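Local coordinates for protein macrophage receptor MARCO (Mus musculus, PDB 2OYA) that serves as a scavenger receptor of macrophages whose cysteine-rich domain recognises ligands through a basic and an acidic cluster, at residues 62-67 and 91-96; 36-41 and 69-74; 43-48 and 75-80. All coordinates share one frame; numbering follows the deposited sequence. Where two conformers were deposited one is given.

Contact 1 (62-67 and 91-96); sequences GNIWLD and CVHNED. With SO4 (sulfate ion), chain D.
Ile64 and His93 lie alongside each other, pointing opposite ways, where strand 64-66 meets the loop 91-96, and this is the tightly packed part of the contact. Ile64 CG1, which lies beside its own backbone N and anti to the carbonyl carbon (chi1 -60°), sits over one face of the imidazole, displaced from the centre of the ring, at 3.8 Å from the centroid of the His93 ring: a CH-pi contact. The branch runs on to Ile64 CD1, which reaches the backbone of the loop, 3.6 Å from Cys91 O, and also touches Cys91 CB. Thr28 of strand 25-29, the parallel neighbour of 64-66, touches both Ile64 and His93.

Within the ring plane His93 is held from two sides. His93 NE2 donates to Gly62 O (2.7 Å, angle at hydrogen 149°), an oxygen that it approaches from above the carbonyl plane. His93 ND1 donates to Asp96 OD2 at 2.8 Å, on the syn lone pair of that oxygen. Asp96 OD1 in turn accepts from Thr28 OG1, a second-shell bond that positions the carboxylate.

At the other end packing is looser: the carboxylate of Asp67 lies beside the disulfide sulfur, with Asp67 OD2 3.7 Å from Cys91 SG, which is bonded to Cys30. The outer side carries exposed Val92 and a sulfate, probably from the crystallisation liquor, whose O4 accepts an almost straight bond from His93 N at 2.8 Å.

Because both ring nitrogens act as donors, one to a carbonyl and one to a carboxylate, the imidazole is probably protonated; the pair with Asp96 and the nearby sulfate would favour that positive charge, while the two in-plane bonds fix the rotation of the ring.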
loop_
_atom_site.group_PDB
_atom_site.type_symbol
_atom_site.label_atom_id
_atom_site.label_comp_id
_atom_site.label_asym_id
_atom_site.label_seq_id
_atom_site.Cartn_x
_atom_site.Cartn_y
_atom_site.Cartn_z
ATOM N N GLY A 62 -5.917 -14.349 -0.109
ATOM C CA GLY A 62 -7.246 -13.782 -0.302
ATOM C C GLY A 62 -7.321 -12.841 -1.487
ATOM O O GLY A 62 -6.658 -13.015 -2.510
ATOM N N ASN A 63 -8.149 -11.826 -1.343
ATOM C CA ASN A 63 -8.372 -10.912 -2.433
ATOM C C ASN A 63 -7.155 -10.073 -2.815
ATOM O O ASN A 63 -6.407 -9.618 -1.956
ATOM C CB ASN A 63 -9.536 -9.995 -2.099
ATOM C CG ASN A 63 -10.846 -10.704 -2.150
ATOM O OD1 ASN A 63 -11.363 -11.007 -3.233
ATOM N ND2 ASN A 63 -11.404 -10.995 -0.969
ATOM N N ILE A 64 -6.957 -9.894 -4.118
ATOM C CA ILE A 64 -6.056 -8.847 -4.592
ATOM C C ILE A 64 -6.990 -7.689 -4.948
ATOM O O ILE A 64 -7.733 -7.756 -5.920
ATOM C CB ILE A 64 -5.188 -9.316 -5.787
ATOM C CG1 ILE A 64 -4.316 -10.523 -5.366
ATOM C CG2 ILE A 64 -4.298 -8.159 -6.306
ATOM C CD1 ILE A 64 -3.691 -11.285 -6.538
ATOM N N TRP A 65 -7.005 -6.649 -4.125
ATOM C CA TRP A 65 -7.989 -5.579 -4.346
ATOM C C TRP A 65 -7.629 -4.538 -5.403
ATOM O O TRP A 65 -8.524 -3.971 -6.033
ATOM C CB TRP A 65 -8.302 -4.843 -3.052
ATOM C CG TRP A 65 -9.169 -5.586 -2.061
ATOM C CD1 TRP A 65 -8.972 -5.670 -0.727
ATOM C CD2 TRP A 65 -10.385 -6.313 -2.338
ATOM N NE1 TRP A 65 -9.981 -6.405 -0.138
ATOM C CE2 TRP A 65 -10.864 -6.803 -1.104
ATOM C CE3 TRP A 65 -11.111 -6.583 -3.508
ATOM C CZ2 TRP A 65 -12.024 -7.578 -1.002
ATOM C CZ3 TRP A 65 -12.284 -7.348 -3.403
ATOM C CH2 TRP A 65 -12.723 -7.831 -2.156
ATOM N N LEU A 66 -6.343 -4.234 -5.534
ATOM C CA LEU A 66 -5.883 -3.154 -6.425
ATOM C C LEU A 66 -4.848 -3.622 -7.444
ATOM O O LEU A 66 -4.050 -4.519 -7.167
ATOM C CB LEU A 66 -5.302 -1.998 -5.609
ATOM C CG LEU A 66 -6.265 -1.221 -4.708
ATOM C CD1 LEU A 66 -5.481 -0.194 -3.894
ATOM C CD2 LEU A 66 -7.384 -0.566 -5.537
ATOM N N ASP A 67 -4.890 -3.013 -8.626
ATOM C CA ASP A 67 -3.949 -3.300 -9.707
ATOM C C ASP A 67 -3.841 -2.024 -10.549
ATOM O O ASP A 67 -4.774 -1.199 -10.576
ATOM C CB ASP A 67 -4.460 -4.480 -10.554
ATOM C CG ASP A 67 -3.435 -4.999 -11.547
ATOM O OD1 ASP A 67 -2.251 -4.657 -11.425
ATOM O OD2 ASP A 67 -3.820 -5.809 -12.433
ATOM N N CYS A 91 -3.441 -10.942 -11.687
ATOM C CA CYS A 91 -2.250 -11.144 -10.863
ATOM C C CYS A 91 -2.370 -12.341 -9.933
ATOM O O CYS A 91 -3.470 -12.885 -9.712
ATOM C CB CYS A 91 -1.983 -9.906 -10.000
ATOM S SG CYS A 91 -1.693 -8.432 -11.005
ATOM N N VAL A 92 -1.224 -12.719 -9.369
ATOM C CA VAL A 92 -1.168 -13.712 -8.289
ATOM C C VAL A 92 -0.436 -13.070 -7.109
ATOM O O VAL A 92 0.183 -11.995 -7.276
ATOM C CB VAL A 92 -0.478 -15.018 -8.744
ATOM C CG1 VAL A 92 -1.270 -15.683 -9.850
ATOM C CG2 VAL A 92 0.947 -14.753 -9.215
ATOM N N HIS A 93 -0.480 -13.713 -5.939
ATOM C CA HIS A 93 0.092 -13.097 -4.740
ATOM C C HIS A 93 1.614 -13.012 -4.736
ATOM O O HIS A 93 2.166 -12.217 -3.994
ATOM C CB HIS A 93 -0.417 -13.741 -3.447
ATOM C CG HIS A 93 -1.833 -13.372 -3.123
ATOM N ND1 HIS A 93 -2.180 -12.151 -2.579
ATOM C CD2 HIS A 93 -2.990 -14.056 -3.288
ATOM C CE1 HIS A 93 -3.489 -12.105 -2.408
ATOM N NE2 HIS A 93 -4.008 -13.248 -2.833
ATOM N N ASN A 94 2.293 -13.768 -5.595
ATOM C CA ASN A 94 3.743 -13.548 -5.789
ATOM C C ASN A 94 4.074 -12.116 -6.267
ATOM O O ASN A 94 5.206 -11.648 -6.110
ATOM C CB ASN A 94 4.330 -14.582 -6.766
ATOM C CG ASN A 94 4.777 -15.873 -6.072
ATOM O OD1 ASN A 94 5.023 -15.896 -4.861
ATOM N ND2 ASN A 94 4.853 -16.956 -6.833
ATOM N N GLU A 95 3.088 -11.439 -6.856
ATOM C CA GLU A 95 3.255 -10.094 -7.403
ATOM C C GLU A 95 2.792 -9.024 -6.413
ATOM O O GLU A 95 2.720 -7.840 -6.786
ATOM C CB GLU A 95 2.457 -9.943 -8.709
ATOM C CG GLU A 95 2.809 -11.003 -9.764
ATOM C CD GLU A 95 1.949 -10.917 -10.991
ATOM O OE1 GLU A 95 0.846 -11.494 -10.977
ATOM O OE2 GLU A 95 2.371 -10.271 -11.982
ATOM N N ASP A 96 2.456 -9.424 -5.180
ATOM C CA ASP A 96 1.957 -8.455 -4.184
ATOM C C ASP A 96 2.991 -7.380 -3.932
ATOM O O ASP A 96 4.158 -7.673 -3.662
ATOM C CB ASP A 96 1.578 -9.089 -2.841
ATOM C CG ASP A 96 0.292 -9.921 -2.893
ATOM O OD1 ASP A 96 -0.532 -9.748 -3.814
ATOM O OD2 ASP A 96 0.113 -10.740 -1.972
HETATM S S SO4 D . -1.442 -17.267 -4.883
HETATM O O1 SO4 D . -2.324 -17.504 -3.736
HETATM O O2 SO4 D . -0.091 -17.034 -4.378
HETATM O O3 SO4 D . -1.405 -18.473 -5.712
HETATM O O4 SO4 D . -1.895 -16.176 -5.746
#

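Contact 2 (36-41 and 69-74); sequences NNDATV and VNCRGT
The first turns of helix 36-45, the helix of this scavenger receptor cysteine-rich domain, receive the irregular loop 69-74 around the disulfide-bonded Cys71. Asp38 makes the polar link. Its CG stands beside its own backbone N (chi1 -59°), and Asp38 OD1 accepts from Cys71 N at 2.7 Å, met nearly along the C-O axis by an almost straight N-H (160°). Asp38 OD1 also lies 3.2 Å from Cys71 CB. The other oxygen is less comfortable: Asp38 OD2 is 2.9 Å from Val69 O, another acceptor, but is satisfied by Asp35 N just before the helix. Buried between these two amides, the carboxylate is held at both oxygens.

One turn later Val41 brings the apolar part, Val41 CG2 lying 3.8 Å from Cys71 CB and equally close to the backbone of Gly73. On the outer side Asn37 CB lies 3.8 Å from Gly73 CA, the helix and loop backbones coming close (Asn37 CA to Gly73 CA 4.1 Å) at a glycine with positive phi.

Beyond the two segments, Cys71 is joined to Cys81, and Leu78 packs on both Cys71 and Val41. The helix meets the strand 51-54 as well, where Asn36 OD1 accepts from Ala53 N.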
loop_
_atom_site.group_PDB
_atom_site.type_symbol
_atom_site.label_atom_id
_atom_site.label_comp_id
_atom_site.label_asym_id
_atom_site.label_seq_id
_atom_site.Cartn_x
_atom_site.Cartn_y
_atom_site.Cartn_z
ATOM N N ASN A 36 7.060 4.676 -6.735
ATOM C CA ASN A 36 7.323 5.475 -5.528
ATOM C C ASN A 36 6.198 6.454 -5.191
ATOM O O ASN A 36 5.959 6.743 -4.012
ATOM C CB ASN A 36 8.669 6.194 -5.644
ATOM C CG ASN A 36 9.863 5.236 -5.493
ATOM O OD1 ASN A 36 9.740 4.145 -4.922
ATOM N ND2 ASN A 36 11.021 5.636 -6.029
ATOM N N ASN A 37 5.519 6.957 -6.216
ATOM C CA ASN A 37 4.396 7.887 -6.016
ATOM C C ASN A 37 3.255 7.168 -5.321
ATOM O O ASN A 37 2.687 7.680 -4.354
ATOM C CB ASN A 37 3.917 8.494 -7.344
ATOM C CG ASN A 37 4.885 9.526 -7.895
ATOM O OD1 ASN A 37 5.645 10.153 -7.154
ATOM N ND2 ASN A 37 4.867 9.698 -9.208
ATOM N N ASP A 38 2.958 5.953 -5.788
ATOM C CA ASP A 38 1.931 5.119 -5.142
ATOM C C ASP A 38 2.313 4.771 -3.704
ATOM O O ASP A 38 1.485 4.862 -2.783
ATOM C CB ASP A 38 1.784 3.824 -5.931
ATOM C CG ASP A 38 1.393 4.064 -7.362
ATOM O OD1 ASP A 38 0.633 5.022 -7.604
ATOM O OD2 ASP A 38 1.843 3.299 -8.235
ATOM N N ALA A 39 3.576 4.359 -3.528
ATOM C CA ALA A 39 4.120 3.998 -2.215
ATOM C C ALA A 39 4.025 5.182 -1.232
ATOM O O ALA A 39 3.687 5.002 -0.057
ATOM C CB ALA A 39 5.576 3.550 -2.352
ATOM N N THR A 40 4.349 6.380 -1.721
ATOM C CA THR A 40 4.279 7.595 -0.902
ATOM C C THR A 40 2.832 7.869 -0.484
ATOM O O THR A 40 2.583 8.223 0.665
ATOM C CB THR A 40 4.923 8.798 -1.630
ATOM O OG1 THR A 40 6.323 8.526 -1.799
ATOM C CG2 THR A 40 4.774 10.108 -0.844
ATOM N N VAL A 41 1.881 7.713 -1.406
ATOM C CA VAL A 41 0.474 7.903 -1.023
ATOM C C VAL A 41 0.048 6.892 0.039
ATOM O O VAL A 41 -0.543 7.268 1.061
ATOM C CB VAL A 41 -0.490 7.895 -2.230
ATOM C CG1 VAL A 41 -1.936 7.984 -1.748
ATOM C CG2 VAL A 41 -0.160 9.052 -3.142
ATOM N N VAL A 69 -2.246 0.718 -10.043
ATOM C CA VAL A 69 -2.361 1.965 -9.296
ATOM C C VAL A 69 -1.451 3.020 -9.939
ATOM O O VAL A 69 -0.261 2.768 -10.168
ATOM C CB VAL A 69 -2.008 1.772 -7.807
ATOM C CG1 VAL A 69 -2.209 3.077 -7.021
ATOM C CG2 VAL A 69 -2.858 0.636 -7.197
ATOM N N ASN A 70 -2.028 4.186 -10.230
ATOM C CA ASN A 70 -1.296 5.278 -10.863
ATOM C C ASN A 70 -1.542 6.614 -10.168
ATOM O O ASN A 70 -2.167 7.511 -10.727
ATOM C CB ASN A 70 -1.654 5.357 -12.347
ATOM C CG ASN A 70 -0.873 4.371 -13.181
ATOM O OD1 ASN A 70 0.292 4.607 -13.512
ATOM N ND2 ASN A 70 -1.507 3.258 -13.535
ATOM N N CYS A 71 -1.043 6.731 -8.940
ATOM C CA CYS A 71 -1.171 7.967 -8.158
ATOM C C CYS A 71 -0.269 9.036 -8.752
ATOM O O CYS A 71 0.795 8.724 -9.299
ATOM C CB CYS A 71 -0.736 7.751 -6.707
ATOM S SG CYS A 71 -1.701 6.507 -5.793
ATOM N N ARG A 72 -0.696 10.286 -8.599
ATOM C CA ARG A 72 0.139 11.446 -8.916
ATOM C C ARG A 72 1.251 11.574 -7.878
ATOM O O ARG A 72 2.339 12.049 -8.189
ATOM C CB ARG A 72 -0.696 12.729 -8.938
ATOM C CG ARG A 72 -1.746 12.788 -10.053
ATOM C CD ARG A 72 -2.676 13.998 -9.871
ATOM N NE ARG A 72 -3.665 13.859 -8.792
ATOM C CZ ARG A 72 -4.778 13.125 -8.865
ATOM N NH1 ARG A 72 -5.059 12.419 -9.960
ATOM N NH2 ARG A 72 -5.618 13.082 -7.833
ATOM N N GLY A 73 0.970 11.135 -6.648
ATOM C CA GLY A 73 1.941 11.184 -5.570
ATOM C C GLY A 73 1.539 12.163 -4.493
ATOM O O GLY A 73 2.075 12.132 -3.374
ATOM N N THR A 74 0.569 13.008 -4.826
ATOM C CA THR A 74 0.124 14.088 -3.954
ATOM C C THR A 74 -1.217 13.792 -3.263
ATOM O O THR A 74 -1.682 14.593 -2.440
ATOM C CB THR A 74 -0.031 15.384 -4.769
ATOM O OG1 THR A 74 -0.941 15.144 -5.845
ATOM C CG2 THR A 74 1.322 15.843 -5.326
#

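Contact 3 (43-48 and 75-80); sequences CRMLGY and ENSLWD
The guanidinium of Arg44 meets the loop 75-80 at its edge, with Glu75 O lying in its plane, whereas the indole of Trp79 is approached obliquely by the methyl of Met45. Arg44 leaves the helix with CG anti to the backbone N (chi1 173°) and bends at chi3. Arg44 NH1 thereby reaches Glu75 O at 2.6 Å, from above the plane of that carbonyl. The amide plane of Asn76 is turned 77° from the guanidinium, and Asn76 ND2 lies 4.1 Å from Arg44 CD.

Met45 runs alongside the loop backbone. Met45 CG is 3.5 Å from Asn76 O, and Met45 SD takes a weak but straight hydrogen bond from Leu78 N (3.5 Å). A bend at chi3 (70°) then carries Met45 CE to within 3.8 Å of Trp79 CZ3. On the loop itself Ser77 OG accepts from Trp79 N, an ST turn leading into the 3-10 segment 78-80.

The helix ends here: Gly47, with positive phi, closes it in a Schellman motif, in which Tyr48 N returns to Cys43 O and Gly47 N to Arg44 O. Arg44 NH1 also donates to Gly73 O, so it grips two carbonyls of the loop. Leu78 packs back on Val41 and Phe42 of helix 36-45, while Cys43, on the helix, is joined by its disulfide to Cys101 of strand 98-101.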
loop_
_atom_site.group_PDB
_atom_site.type_symbol
_atom_site.label_atom_id
_atom_site.label_comp_id
_atom_site.label_asym_id
_atom_site.label_seq_id
_atom_site.Cartn_x
_atom_site.Cartn_y
_atom_site.Cartn_z
ATOM N N CYS A 43 1.956 5.211 2.156
ATOM C CA CYS A 43 2.660 5.495 3.410
ATOM C C CYS A 43 2.132 6.752 4.134
ATOM O O CYS A 43 2.052 6.770 5.358
ATOM C CB CYS A 43 4.166 5.601 3.162
ATOM S SG CYS A 43 4.914 4.030 2.644
ATOM N N ARG A 44 1.754 7.771 3.368
ATOM C CA ARG A 44 1.133 8.993 3.892
ATOM C C ARG A 44 -0.131 8.676 4.682
ATOM O O ARG A 44 -0.393 9.290 5.742
ATOM C CB ARG A 44 0.830 9.937 2.731
ATOM C CG ARG A 44 0.040 11.203 3.056
ATOM C CD ARG A 44 -0.092 12.047 1.785
ATOM N NE ARG A 44 1.204 12.494 1.266
ATOM C CZ ARG A 44 1.494 12.581 -0.029
ATOM N NH1 ARG A 44 0.588 12.223 -0.940
ATOM N NH2 ARG A 44 2.695 13.008 -0.412
ATOM N N MET A 45 -0.898 7.699 4.202
ATOM C CA MET A 45 -2.110 7.278 4.907
ATOM C C MET A 45 -1.815 6.802 6.331
ATOM O O MET A 45 -2.637 6.988 7.242
ATOM C CB MET A 45 -2.841 6.198 4.124
ATOM C CG MET A 45 -3.382 6.685 2.791
ATOM S SD MET A 45 -4.157 5.346 1.880
ATOM C CE MET A 45 -5.636 5.038 2.868
ATOM N N LEU A 46 -0.632 6.212 6.519
ATOM C CA LEU A 46 -0.193 5.735 7.831
ATOM C C LEU A 46 0.591 6.788 8.624
ATOM O O LEU A 46 1.077 6.512 9.736
ATOM C CB LEU A 46 0.609 4.432 7.675
ATOM C CG LEU A 46 -0.151 3.208 7.161
ATOM C CD1 LEU A 46 0.847 2.095 6.832
ATOM C CD2 LEU A 46 -1.160 2.733 8.192
ATOM N N GLY A 47 0.702 7.988 8.067
ATOM C CA GLY A 47 1.358 9.107 8.737
ATOM C C GLY A 47 2.847 9.288 8.433
ATOM O O GLY A 47 3.492 10.158 9.018
ATOM N N TYR A 48 3.383 8.499 7.505
ATOM C CA TYR A 48 4.781 8.625 7.075
ATOM C C TYR A 48 4.896 9.707 6.012
ATOM O O TYR A 48 3.897 10.109 5.425
ATOM C CB TYR A 48 5.315 7.277 6.545
ATOM C CG TYR A 48 5.327 6.198 7.586
ATOM C CD1 TYR A 48 4.274 5.298 7.700
ATOM C CD2 TYR A 48 6.404 6.072 8.474
ATOM C CE1 TYR A 48 4.283 4.303 8.686
ATOM C CE2 TYR A 48 6.431 5.082 9.438
ATOM C CZ TYR A 48 5.374 4.203 9.550
ATOM O OH TYR A 48 5.427 3.240 10.535
ATOM N N GLU A 75 -1.829 12.655 -3.595
ATOM C CA GLU A 75 -3.115 12.252 -3.000
ATOM C C GLU A 75 -2.979 11.967 -1.492
ATOM O O GLU A 75 -1.915 11.536 -1.030
ATOM C CB GLU A 75 -3.711 11.030 -3.732
ATOM C CG GLU A 75 -4.034 11.221 -5.217
ATOM C CD GLU A 75 -2.837 10.967 -6.152
ATOM O OE1 GLU A 75 -1.679 10.943 -5.694
ATOM O OE2 GLU A 75 -3.042 10.792 -7.367
ATOM N N ASN A 76 -4.045 12.223 -0.735
ATOM C CA ASN A 76 -4.063 11.912 0.698
ATOM C C ASN A 76 -4.459 10.469 0.953
ATOM O O ASN A 76 -4.270 9.957 2.048
ATOM C CB ASN A 76 -4.993 12.853 1.464
ATOM C CG ASN A 76 -4.561 14.302 1.355
ATOM O OD1 ASN A 76 -5.350 15.163 0.959
ATOM N ND2 ASN A 76 -3.290 14.574 1.677
ATOM N N SER A 77 -4.981 9.828 -0.092
ATOM C CA SER A 77 -5.514 8.490 -0.005
ATOM C C SER A 77 -5.367 7.753 -1.336
ATOM O O SER A 77 -5.482 8.361 -2.412
ATOM C CB SER A 77 -7.001 8.609 0.361
ATOM O OG SER A 77 -7.683 7.391 0.211
ATOM N N LEU A 78 -5.136 6.438 -1.271
ATOM C CA LEU A 78 -5.174 5.598 -2.492
ATOM C C LEU A 78 -6.544 5.611 -3.147
ATOM O O LEU A 78 -6.679 5.333 -4.348
ATOM C CB LEU A 78 -4.813 4.142 -2.185
ATOM C CG LEU A 78 -3.347 3.785 -1.942
ATOM C CD1 LEU A 78 -3.208 2.276 -1.712
ATOM C CD2 LEU A 78 -2.470 4.218 -3.101
ATOM N N TRP A 79 -7.567 5.905 -2.348
ATOM C CA TRP A 79 -8.924 5.978 -2.874
ATOM C C TRP A 79 -9.018 7.120 -3.907
ATOM O O TRP A 79 -9.831 7.058 -4.826
ATOM C CB TRP A 79 -9.943 6.140 -1.731
ATOM C CG TRP A 79 -10.446 4.821 -1.116
ATOM C CD1 TRP A 79 -11.722 4.323 -1.190
ATOM C CD2 TRP A 79 -9.701 3.885 -0.300
ATOM N NE1 TRP A 79 -11.814 3.129 -0.483
ATOM C CE2 TRP A 79 -10.588 2.837 0.058
ATOM C CE3 TRP A 79 -8.365 3.823 0.137
ATOM C CZ2 TRP A 79 -10.192 1.738 0.848
ATOM C CZ3 TRP A 79 -7.966 2.723 0.920
ATOM C CH2 TRP A 79 -8.891 1.700 1.270
ATOM N N ASP A 80 -8.162 8.136 -3.766
ATOM C CA ASP A 80 -8.122 9.265 -4.719
ATOM C C ASP A 80 -7.263 9.001 -5.955
ATOM O O ASP A 80 -7.270 9.797 -6.901
ATOM C CB ASP A 80 -7.629 10.536 -4.034
ATOM C CG ASP A 80 -8.619 11.078 -3.043
ATOM O OD1 ASP A 80 -9.812 11.225 -3.390
ATOM O OD2 ASP A 80 -8.206 11.347 -1.909
#

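Overall arrangement
From the N terminus the chain passes through strands 17-22 and 25-29 before helix 36-45, which supplies the first segments of contacts 2 and 3. After strand 51-54, strand 64-66 opens contact 1; the long loop after it returns to the helix, closing contact 2 at 69-74 and contact 3 at 75-80, before 91-96 closes contact 1 just ahead of strand 98-101. Every pair of contacts crosses along the sequence. Contacts 2 and 3 lie about 9 Å apart between centres and bind one loop to successive parts of one helix. Contact 1, about 19 Å from contact 3 between centres, secures the loop's far end to the mixed sheet; Leu66 CD1 and Leu78 CD1 connect them.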